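Local coordinates for pectate lyase (Bacillus subtilis subsp. subtilis str. 168, PDB 5X2I), which cleaves polygalacturonate by a calcium-dependent elimination reaction, releasing oligosaccharides with unsaturated galacturonosyl groups at their non-reducing ends, at residues Q40-L45 with V121-P126; E108-S113 with F166-P171; F145-D150 with I186-G191; G174-W179 with Y215-Q220. All blocks are in the same frame, centred on the assembly; numbering follows the deposited sequence.

Contact 1: residues Q40-L45 with V121-P126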
# COMPACT_ATOMS: atom_id res chain seq x y z
N GLN A 40 7.36 -3.51 -22.70
CA GLN A 40 7.82 -4.86 -22.39
C GLN A 40 7.05 -5.42 -21.20
O GLN A 40 6.67 -6.60 -21.17
CB GLN A 40 9.33 -4.84 -22.08
CG GLN A 40 10.19 -4.51 -23.34
CD GLN A 40 11.69 -4.47 -23.11
OE1 GLN A 40 12.22 -4.52 -21.98
NE2 GLN A 40 12.41 -4.35 -24.19
N LEU A 41 6.86 -4.58 -20.17
CA LEU A 41 6.08 -5.03 -19.03
C LEU A 41 4.63 -5.40 -19.43
O LEU A 41 4.15 -6.47 -19.13
CB LEU A 41 6.08 -3.98 -17.93
CG LEU A 41 5.20 -4.29 -16.71
CD1 LEU A 41 5.53 -5.62 -16.04
CD2 LEU A 41 5.32 -3.15 -15.73
N VAL A 42 3.96 -4.50 -20.14
CA VAL A 42 2.59 -4.72 -20.57
C VAL A 42 2.50 -5.94 -21.47
O VAL A 42 1.58 -6.73 -21.34
CB VAL A 42 2.08 -3.43 -21.27
CG1 VAL A 42 0.79 -3.66 -22.05
CG2 VAL A 42 1.89 -2.34 -20.23
N SER A 43 3.48 -6.12 -22.35
CA SER A 43 3.40 -7.24 -23.28
C SER A 43 3.59 -8.56 -22.56
O SER A 43 2.97 -9.54 -22.92
CB SER A 43 4.50 -7.16 -24.35
OG SER A 43 4.05 -6.33 -25.36
N ALA A 44 4.48 -8.58 -21.56
CA ALA A 44 4.75 -9.75 -20.80
C ALA A 44 3.53 -10.17 -19.91
O ALA A 44 3.26 -11.37 -19.72
CB ALA A 44 5.99 -9.52 -19.96
N LEU A 45 2.88 -9.16 -19.33
CA LEU A 45 1.68 -9.39 -18.52
C LEU A 45 0.51 -9.92 -19.37
O LEU A 45 -0.20 -10.82 -18.92
CB LEU A 45 1.24 -8.12 -17.80
CG LEU A 45 2.17 -7.60 -16.68
CD1 LEU A 45 1.67 -6.24 -16.22
CD2 LEU A 45 2.26 -8.55 -15.49
N VAL A 121 -0.86 4.38 -16.19
CA VAL A 121 -0.10 4.05 -14.96
C VAL A 121 -0.54 2.77 -14.29
O VAL A 121 0.30 2.13 -13.64
CB VAL A 121 -0.02 5.20 -13.91
CG1 VAL A 121 0.65 6.43 -14.52
CG2 VAL A 121 -1.35 5.60 -13.30
N MET A 122 -1.83 2.40 -14.41
CA MET A 122 -2.36 1.24 -13.74
C MET A 122 -2.29 0.04 -14.64
O MET A 122 -2.83 0.06 -15.74
CB MET A 122 -3.81 1.44 -13.31
CG MET A 122 -4.28 0.41 -12.31
SD MET A 122 -5.88 0.78 -11.62
CE MET A 122 -5.57 2.29 -10.72
N VAL A 123 -1.66 -1.01 -14.15
CA VAL A 123 -1.53 -2.22 -14.92
C VAL A 123 -2.03 -3.39 -14.07
O VAL A 123 -1.71 -3.50 -12.85
CB VAL A 123 -0.03 -2.21 -15.32
CG1 VAL A 123 0.79 -3.29 -14.71
CG2 VAL A 123 0.16 -1.88 -16.80
N ASP A 124 -2.82 -4.28 -14.67
CA ASP A 124 -3.36 -5.44 -13.98
C ASP A 124 -2.44 -6.62 -14.02
O ASP A 124 -1.89 -6.96 -15.09
CB ASP A 124 -4.71 -5.84 -14.58
CG ASP A 124 -5.80 -4.83 -14.25
OD1 ASP A 124 -5.65 -3.98 -13.35
OD2 ASP A 124 -6.81 -4.88 -14.93
N ILE A 125 -2.28 -7.29 -12.88
CA ILE A 125 -1.38 -8.42 -12.83
C ILE A 125 -2.23 -9.73 -12.91
O ILE A 125 -3.04 -10.01 -12.04
CB ILE A 125 -0.47 -8.44 -11.59
CG1 ILE A 125 0.12 -7.04 -11.32
CG2 ILE A 125 0.59 -9.53 -11.77
CD1 ILE A 125 1.02 -6.55 -12.44
N PRO A 126 -2.08 -10.48 -13.98
CA PRO A 126 -2.91 -11.71 -14.09
C PRO A 126 -2.47 -12.83 -13.14
O PRO A 126 -1.40 -12.76 -12.49
CB PRO A 126 -2.71 -12.09 -15.56
CG PRO A 126 -1.28 -11.76 -15.79
CD PRO A 126 -0.99 -10.50 -14.95
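With CG of Leu45 turned opposite the carbonyl carbon (chi1 -68°), its two methyls between them reach Val123, Ile125 and Pro126. The branches divide the work: CD1 meets Val123 CG1 at 3.4 Å, and CD2 lies 3.8 Å from Pro126 CD, the side chains crossing at about a right angle in both pairs. Ile125 enters the fork, its CD1 3.8 Å from Leu45 CD1. The short Val123 pair is tighter than ordinary van der Waals contact, and Val123 chi1, 113°, is away from any staggered value; both point to a perhaps strained fit. One turn earlier, Val42 CG2 touches Val123 CG2 at 3.9 Å. No hydrogen bond joins the segments, and Leu45 O, grazed by Pro126 CG, accepts from Asn50 ND2. An alanine at Leu45 is likely to open a gap between the helix and Val123, Ile125 and Pro126, depriving Ile125 CD1 of its Leu45 partner. The axes of helix 40-45 and strand 122-124 run at 25° to each other, 9.6 Å apart at closest approach. A helix laid by apolar contacts against an outermost strand of a parallel sheet is consistent with the N-terminal cap of the pectate lyase parallel beta-helix.

Contact 2: residues E108-S113 with F166-P171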
# COMPACT_ATOMS: atom_id res chain seq x y z
N GLU A 108 -16.29 16.88 -13.84
CA GLU A 108 -16.38 15.97 -14.99
C GLU A 108 -15.09 15.91 -15.83
O GLU A 108 -14.61 14.81 -16.23
CB GLU A 108 -17.57 16.35 -15.90
CG GLU A 108 -18.89 16.19 -15.17
CD GLU A 108 -20.14 16.46 -16.03
OE1 GLU A 108 -20.08 16.53 -17.25
OE2 GLU A 108 -21.20 16.55 -15.42
N ALA A 109 -14.53 17.09 -16.08
CA ALA A 109 -13.29 17.21 -16.89
C ALA A 109 -12.16 16.56 -16.09
O ALA A 109 -11.35 15.87 -16.65
CB ALA A 109 -12.97 18.69 -17.18
N ARG A 110 -12.15 16.79 -14.79
CA ARG A 110 -11.20 16.15 -13.89
C ARG A 110 -11.34 14.64 -13.92
O ARG A 110 -10.32 13.97 -14.02
CB ARG A 110 -11.29 16.66 -12.44
CG ARG A 110 -10.02 16.28 -11.58
CD ARG A 110 -10.37 16.14 -10.10
NE ARG A 110 -11.49 15.22 -9.94
CZ ARG A 110 -11.40 13.88 -10.01
NH1 ARG A 110 -10.20 13.24 -10.16
NH2 ARG A 110 -12.50 13.19 -9.91
N ALA A 111 -12.54 14.10 -13.84
CA ALA A 111 -12.68 12.65 -13.80
C ALA A 111 -12.12 12.03 -15.09
O ALA A 111 -11.46 11.01 -15.06
CB ALA A 111 -14.12 12.25 -13.62
N ARG A 112 -12.42 12.65 -16.23
CA ARG A 112 -11.98 12.11 -17.53
C ARG A 112 -10.45 12.22 -17.64
O ARG A 112 -9.81 11.28 -18.04
CB ARG A 112 -12.67 12.85 -18.71
CG ARG A 112 -14.16 12.71 -18.79
CD ARG A 112 -14.76 13.28 -20.08
NE ARG A 112 -14.53 14.71 -20.30
CZ ARG A 112 -15.38 15.67 -19.90
NH1 ARG A 112 -16.47 15.34 -19.26
NH2 ARG A 112 -15.11 16.96 -20.11
N SER A 113 -9.87 13.31 -17.12
CA SER A 113 -8.42 13.47 -17.09
C SER A 113 -7.73 12.30 -16.36
O SER A 113 -6.77 11.71 -16.89
CB SER A 113 -8.00 14.82 -16.50
OG SER A 113 -8.54 15.91 -17.24
N PHE A 166 -4.36 14.64 -11.07
CA PHE A 166 -5.73 15.11 -10.94
C PHE A 166 -6.44 14.77 -9.62
O PHE A 166 -7.51 14.21 -9.61
CB PHE A 166 -6.52 14.60 -12.13
CG PHE A 166 -5.84 14.92 -13.44
CD1 PHE A 166 -5.76 16.26 -13.88
CD2 PHE A 166 -5.19 13.95 -14.16
CE1 PHE A 166 -5.09 16.58 -15.05
CE2 PHE A 166 -4.55 14.25 -15.35
CZ PHE A 166 -4.51 15.56 -15.81
N PRO A 167 -5.83 15.13 -8.46
CA PRO A 167 -6.52 14.82 -7.20
C PRO A 167 -7.93 15.40 -7.13
O PRO A 167 -8.20 16.52 -7.60
CB PRO A 167 -5.63 15.50 -6.12
CG PRO A 167 -4.29 15.66 -6.78
CD PRO A 167 -4.58 15.86 -8.25
N GLN A 168 -8.82 14.62 -6.52
CA GLN A 168 -10.18 15.04 -6.34
C GLN A 168 -10.36 15.74 -5.03
O GLN A 168 -9.95 15.23 -4.02
CB GLN A 168 -11.10 13.82 -6.39
CG GLN A 168 -12.58 14.14 -6.49
CD GLN A 168 -13.47 12.91 -6.23
OE1 GLN A 168 -13.24 12.15 -5.30
NE2 GLN A 168 -14.48 12.71 -7.06
N TRP A 169 -11.13 16.81 -5.04
CA TRP A 169 -11.57 17.48 -3.80
C TRP A 169 -12.79 16.80 -3.21
O TRP A 169 -13.76 16.57 -3.91
CB TRP A 169 -11.82 19.01 -4.02
CG TRP A 169 -12.38 19.69 -2.78
CD1 TRP A 169 -13.60 20.32 -2.67
CD2 TRP A 169 -11.75 19.83 -1.48
NE1 TRP A 169 -13.78 20.81 -1.38
CE2 TRP A 169 -12.68 20.51 -0.63
CE3 TRP A 169 -10.53 19.44 -0.95
CZ2 TRP A 169 -12.38 20.83 0.71
CZ3 TRP A 169 -10.26 19.71 0.42
CH2 TRP A 169 -11.17 20.40 1.21
N ASP A 170 -12.74 16.44 -1.92
CA ASP A 170 -13.89 15.82 -1.26
C ASP A 170 -14.17 16.65 0.03
O ASP A 170 -13.52 16.42 1.06
CB ASP A 170 -13.60 14.35 -0.88
CG ASP A 170 -14.79 13.67 -0.14
OD1 ASP A 170 -15.91 14.22 -0.14
OD2 ASP A 170 -14.61 12.58 0.42
N PRO A 171 -15.08 17.61 -0.05
CA PRO A 171 -15.44 18.42 1.13
C PRO A 171 -16.26 17.68 2.18
O PRO A 171 -16.47 18.22 3.24
CB PRO A 171 -16.30 19.54 0.54
CG PRO A 171 -16.90 18.95 -0.72
CD PRO A 171 -15.96 17.88 -1.20
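The aliphatic part of Gln168 covers one face of the Arg110 guanidinium, CB 3.6 Å above its centre; the two side chains cross at about a right angle and their planar groups are inclined by 60°. Near the guanidinium edge, tilted from its plane, NH1 donates to Phe166 O at 2.9 Å, with an N-H...O angle of 152°, almost in line with the carbonyl bond, and also bonds to Gln114 OE1. A bend at chi3 of Arg110 swings the group across to Phe166 O and sets CD 3.3 Å from Pro167 O. Glu107 OE2 takes a salt bridge from Arg110 NH2 and a hydrogen bond from Gln168 NE2, so a carboxylate ties two side chains that already pack together. On the next helical turn Ser113 CB stands 3.4 Å above the Phe166 ring centroid, 3° from the normal, a nearly ideal CH-pi contact. Ser113 OG, also hydrogen-bonded with Asp80 N, donates to Ala109 O, which the Ser113 amide approaches from the opposite face. The contact joins helix 105-121 to the residues leading into the antiparallel pair 168-170 and 178-180; Leu75 and Tyr78 of helix 75-78 touch Phe166, and Tyr88 of helix 85-92 packs on Arg110 and Gln168.

Contact 3: residues F145-D150 with I186-G191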
# COMPACT_ATOMS: atom_id res chain seq x y z
N PHE A 145 0.46 -1.22 -9.71
CA PHE A 145 0.15 -2.62 -10.04
C PHE A 145 -1.20 -2.90 -9.36
O PHE A 145 -1.36 -2.64 -8.14
CB PHE A 145 1.21 -3.57 -9.45
CG PHE A 145 2.55 -3.61 -10.21
CD1 PHE A 145 2.85 -2.75 -11.27
CD2 PHE A 145 3.49 -4.56 -9.85
CE1 PHE A 145 4.08 -2.83 -11.90
CE2 PHE A 145 4.70 -4.65 -10.52
CZ PHE A 145 5.01 -3.76 -11.50
N GLN A 146 -2.14 -3.40 -10.12
CA GLN A 146 -3.44 -3.84 -9.58
C GLN A 146 -3.56 -5.36 -9.73
O GLN A 146 -3.25 -5.94 -10.76
CB GLN A 146 -4.62 -3.09 -10.25
CG GLN A 146 -6.00 -3.54 -9.72
CD GLN A 146 -7.21 -2.73 -10.23
OE1 GLN A 146 -7.99 -2.22 -9.44
NE2 GLN A 146 -7.40 -2.66 -11.54
N ILE A 147 -3.92 -6.01 -8.64
CA ILE A 147 -3.99 -7.46 -8.59
C ILE A 147 -5.40 -7.81 -8.20
O ILE A 147 -5.80 -7.60 -7.04
CB ILE A 147 -3.02 -8.05 -7.57
CG1 ILE A 147 -1.59 -7.54 -7.79
CG2 ILE A 147 -3.16 -9.56 -7.56
CD1 ILE A 147 -0.67 -7.92 -6.60
N LYS A 148 -6.15 -8.32 -9.18
CA LYS A 148 -7.55 -8.75 -8.98
C LYS A 148 -7.63 -10.28 -9.01
O LYS A 148 -8.71 -10.88 -8.86
CB LYS A 148 -8.47 -8.14 -10.07
CG LYS A 148 -8.37 -6.62 -10.20
CD LYS A 148 -9.48 -6.01 -11.10
CE LYS A 148 -9.48 -6.67 -12.45
NZ LYS A 148 -10.06 -5.79 -13.48
N SER A 149 -6.46 -10.90 -9.19
CA SER A 149 -6.34 -12.31 -9.56
C SER A 149 -5.71 -13.09 -8.43
O SER A 149 -5.32 -12.51 -7.42
CB SER A 149 -5.42 -12.41 -10.78
OG SER A 149 -4.12 -11.91 -10.42
N ASP A 150 -5.65 -14.41 -8.60
CA ASP A 150 -5.08 -15.28 -7.57
C ASP A 150 -3.62 -15.61 -7.88
O ASP A 150 -3.25 -15.76 -9.04
CB ASP A 150 -5.88 -16.59 -7.49
CG ASP A 150 -5.40 -17.51 -6.35
OD1 ASP A 150 -5.79 -17.24 -5.20
OD2 ASP A 150 -4.67 -18.50 -6.61
N ILE A 186 0.88 -0.59 -5.08
CA ILE A 186 0.16 -1.84 -5.33
C ILE A 186 -1.22 -1.82 -4.74
O ILE A 186 -1.37 -1.50 -3.54
CB ILE A 186 0.91 -3.08 -4.74
CG1 ILE A 186 2.36 -3.18 -5.27
CG2 ILE A 186 0.12 -4.37 -4.96
CD1 ILE A 186 3.19 -4.26 -4.59
N THR A 187 -2.22 -2.19 -5.54
CA THR A 187 -3.62 -2.27 -5.06
C THR A 187 -4.06 -3.67 -5.24
O THR A 187 -4.04 -4.16 -6.35
CB THR A 187 -4.58 -1.40 -5.91
OG1 THR A 187 -4.03 -0.09 -6.00
CG2 THR A 187 -5.93 -1.33 -5.25
N ILE A 188 -4.41 -4.35 -4.15
CA ILE A 188 -4.96 -5.70 -4.23
C ILE A 188 -6.51 -5.56 -4.18
O ILE A 188 -7.11 -5.43 -3.11
CB ILE A 188 -4.43 -6.58 -3.10
CG1 ILE A 188 -2.88 -6.59 -3.05
CG2 ILE A 188 -5.04 -7.98 -3.23
CD1 ILE A 188 -2.31 -7.25 -1.80
N ASN A 189 -7.12 -5.53 -5.35
CA ASN A 189 -8.50 -5.26 -5.56
C ASN A 189 -9.19 -6.59 -5.84
O ASN A 189 -9.34 -7.00 -7.00
CB ASN A 189 -8.63 -4.32 -6.74
CG ASN A 189 -10.08 -3.96 -7.07
OD1 ASN A 189 -11.01 -4.33 -6.37
ND2 ASN A 189 -10.28 -3.25 -8.18
N GLY A 190 -9.52 -7.29 -4.75
CA GLY A 190 -10.20 -8.58 -4.79
C GLY A 190 -9.23 -9.69 -5.05
O GLY A 190 -9.63 -10.84 -5.16
N GLY A 191 -7.93 -9.39 -5.14
CA GLY A 191 -6.91 -10.44 -5.36
C GLY A 191 -6.72 -11.36 -4.14
O GLY A 191 -6.97 -10.96 -3.01
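Asn189 ND2 donates to Gln146 OE1 at 2.8 Å in a nearly straight bond, a side-chain link joining successive coils of the parallel beta-helix. CG of Gln146 stands opposite its backbone N (chi1 180°) and the chain runs out extended, which brings OE1 to Asn189. The N-H lies in the amide plane of Asn189 but reaches the Gln146 carbonyl from above its plane, and the two amide planes are turned 43° apart. The arrangement is held at both ends: Gln146 NE2 donates to Asp124 OD1, and Asn189 OD1 accepts from Asn230 ND2, so a polar file runs across the strands. Between the backbones, Thr187 N reaches Phe145 O at 2.8 Å and Ile147 N reaches Thr187 O at 2.9 Å, both nearly straight. The bond from Asn189 N to Ile147 O, at 3.0 Å, is more bent, at 131°. Thr187, on the Gln146 face, is hydrogen-bonded through OG1 to Asp184 OD2, a calcium ligand, and so probably acts as a second-shell residue.

Lys148 runs alongside Asn189, its CG 3.4 Å from Asn189 O, and its NZ ends in a salt bridge to Glu48. Phe145, Ile147, Ile186 and Ile188 all leave toward the other face, where Ile154, Ile194 and Ile196 pack on the isoleucines and Phe159 meets Phe145 edge-to-face. Glycine suits the turn: a CB on Gly191 would fall 2.6 Å from Ile147 O. Within the apolar interior, Ile147 CD1 crosses obliquely to meet Ile186 CG2 at 4.0 Å.

Contact 4: residues G174-W179 with Y215-Q220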
# COMPACT_ATOMS: atom_id res chain seq x y z
N GLY A 174 -14.30 14.33 6.50
CA GLY A 174 -13.90 15.04 7.70
C GLY A 174 -14.46 16.43 7.74
O GLY A 174 -15.27 16.83 6.90
N SER A 175 -14.01 17.19 8.73
CA SER A 175 -14.56 18.49 9.05
C SER A 175 -14.06 19.60 8.14
O SER A 175 -14.75 20.61 7.96
CB SER A 175 -14.21 18.83 10.49
OG SER A 175 -13.76 17.65 11.12
N SER A 176 -12.85 19.51 7.62
CA SER A 176 -12.51 20.48 6.60
C SER A 176 -12.22 19.85 5.24
O SER A 176 -11.68 20.52 4.38
CB SER A 176 -11.44 21.46 7.05
OG SER A 176 -10.58 20.87 7.97
N GLY A 177 -12.62 18.59 5.03
CA GLY A 177 -12.49 17.99 3.71
C GLY A 177 -11.07 17.49 3.48
O GLY A 177 -10.19 17.71 4.28
N ASN A 178 -10.88 16.76 2.41
CA ASN A 178 -9.58 16.33 1.97
C ASN A 178 -9.48 16.24 0.46
O ASN A 178 -10.49 16.03 -0.22
CB ASN A 178 -9.28 14.96 2.55
CG ASN A 178 -8.88 15.04 4.01
OD1 ASN A 178 -7.96 15.76 4.39
ND2 ASN A 178 -9.64 14.36 4.84
N TRP A 179 -8.24 16.35 -0.04
CA TRP A 179 -7.89 15.92 -1.40
C TRP A 179 -7.53 14.45 -1.43
O TRP A 179 -6.83 13.98 -0.50
CB TRP A 179 -6.73 16.72 -1.90
CG TRP A 179 -7.05 18.18 -2.08
CD1 TRP A 179 -6.87 19.17 -1.15
CD2 TRP A 179 -7.62 18.83 -3.25
NE1 TRP A 179 -7.29 20.38 -1.66
CE2 TRP A 179 -7.72 20.20 -2.95
CE3 TRP A 179 -7.96 18.40 -4.52
CZ2 TRP A 179 -8.22 21.14 -3.86
CZ3 TRP A 179 -8.44 19.33 -5.44
CH2 TRP A 179 -8.58 20.68 -5.10
N TYR A 215 -7.35 25.10 -0.13
CA TYR A 215 -8.45 25.17 0.83
C TYR A 215 -7.96 24.77 2.21
O TYR A 215 -8.72 24.21 2.99
CB TYR A 215 -9.56 24.22 0.46
CG TYR A 215 -10.06 24.29 -0.98
CD1 TYR A 215 -10.07 25.50 -1.70
CD2 TYR A 215 -10.50 23.13 -1.61
CE1 TYR A 215 -10.50 25.54 -3.01
CE2 TYR A 215 -10.98 23.16 -2.90
CZ TYR A 215 -10.99 24.37 -3.61
OH TYR A 215 -11.54 24.37 -4.90
N GLY A 216 -6.68 25.02 2.50
CA GLY A 216 -6.09 24.64 3.78
C GLY A 216 -5.71 23.17 3.92
O GLY A 216 -5.25 22.80 4.96
N ARG A 217 -5.90 22.33 2.88
CA ARG A 217 -5.58 20.90 2.97
C ARG A 217 -4.51 20.54 1.93
O ARG A 217 -4.47 21.12 0.83
CB ARG A 217 -6.80 20.05 2.69
CG ARG A 217 -8.02 20.47 3.50
CD ARG A 217 -8.26 19.50 4.62
NE ARG A 217 -7.23 19.44 5.61
CZ ARG A 217 -6.92 18.37 6.36
NH1 ARG A 217 -7.52 17.20 6.21
NH2 ARG A 217 -5.96 18.47 7.25
N LYS A 218 -3.65 19.59 2.27
CA LYS A 218 -2.56 19.23 1.37
C LYS A 218 -3.17 18.75 0.04
O LYS A 218 -4.07 17.87 0.04
CB LYS A 218 -1.70 18.12 1.96
CG LYS A 218 -0.38 17.95 1.16
CD LYS A 218 0.81 17.61 2.04
CE LYS A 218 1.55 18.80 2.66
NZ LYS A 218 2.34 19.71 1.77
N TYR A 219 -2.67 19.33 -1.08
CA TYR A 219 -3.03 18.90 -2.44
C TYR A 219 -2.32 17.60 -2.71
O TYR A 219 -1.30 17.55 -3.32
CB TYR A 219 -2.63 19.95 -3.49
CG TYR A 219 -3.14 19.73 -4.91
CD1 TYR A 219 -4.46 19.44 -5.17
CD2 TYR A 219 -2.31 19.91 -5.98
CE1 TYR A 219 -4.94 19.29 -6.47
CE2 TYR A 219 -2.76 19.76 -7.26
CZ TYR A 219 -4.09 19.43 -7.49
OH TYR A 219 -4.54 19.27 -8.76
N GLN A 220 -2.93 16.52 -2.24
CA GLN A 220 -2.30 15.20 -2.15
C GLN A 220 -2.32 14.47 -3.49
O GLN A 220 -3.37 14.07 -3.95
CB GLN A 220 -3.02 14.42 -1.01
CG GLN A 220 -2.51 12.99 -0.77
CD GLN A 220 -1.02 12.95 -0.48
OE1 GLN A 220 -0.18 12.80 -1.37
NE2 GLN A 220 -0.68 13.14 0.77
O HOH W 1 -5.95 16.62 1.75
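Trp179 and Gln220 bring their CA atoms to 5.7 Å, but no direct backbone hydrogen bond joins the segments; a water accepts from Trp179 N at 2.9 Å and donates to Lys218 O at 2.8 Å in place of one. Trp179 carries most of the side-chain packing. With CG opposite its carbonyl carbon (chi1 -65°), its indole extends between two tyrosines. Tyr219, at the centre of an inverse gamma turn, comes edge-on over one face of the six-membered ring, a T-shaped pair with planes at 88° and centroids 4.9 Å apart. Tyr215 instead lies near parallel, at 21°, but slid so far that the rings barely overlap, their centroids 5.5 Å apart; CZ2 of Trp179 meets CE2 of Tyr215 at 3.6 Å. The indole N-H is not left bare, since NE1 bonds to Tyr214 O, and Tyr215 OH bonds to Leu89 O. The Arg217 NH1 bond to Gly177 O, at 3.3 Å, is weak and rests on doubtful atom positions. Nearby, the side chains of Asn178 and the probable active-site residue Arg279 are about 6 Å apart. A leucine in place of Trp179 would probably leave the Tyr219 edge without a ring face to meet and Tyr214 O without its indole donor.

Trp169 extends the aromatic cluster by meeting the rings of both Trp179 and Tyr215. Cohesion here therefore comes mainly from aromatic packing and one bridging water.

Along the chain, contact 1 closes before contacts 3 and 4 open, and contact 2 before contact 4, whereas contact 2 interleaves with contacts 1 and 3, and contact 3 with contact 4. Contacts 1 and 3, centres 12 Å apart, share a parallel sheet in which strands 122-124, 144-147 and 186-189 are successive neighbours; Ile125 N and Gln146 O, 2.7 Å apart, probably hydrogen-bond between them. Contacts 2 and 4, centres 14 Å apart, meet through the antiparallel pair 168-170 and 178-180. Helix 105-121 runs into strand 122-124, and strand 178-180 precedes strand 186-189, so the chain passes between the aromatic cluster and the parallel sheet, where Thr187 lies about 5 Å from the calcium ion (nearest atoms).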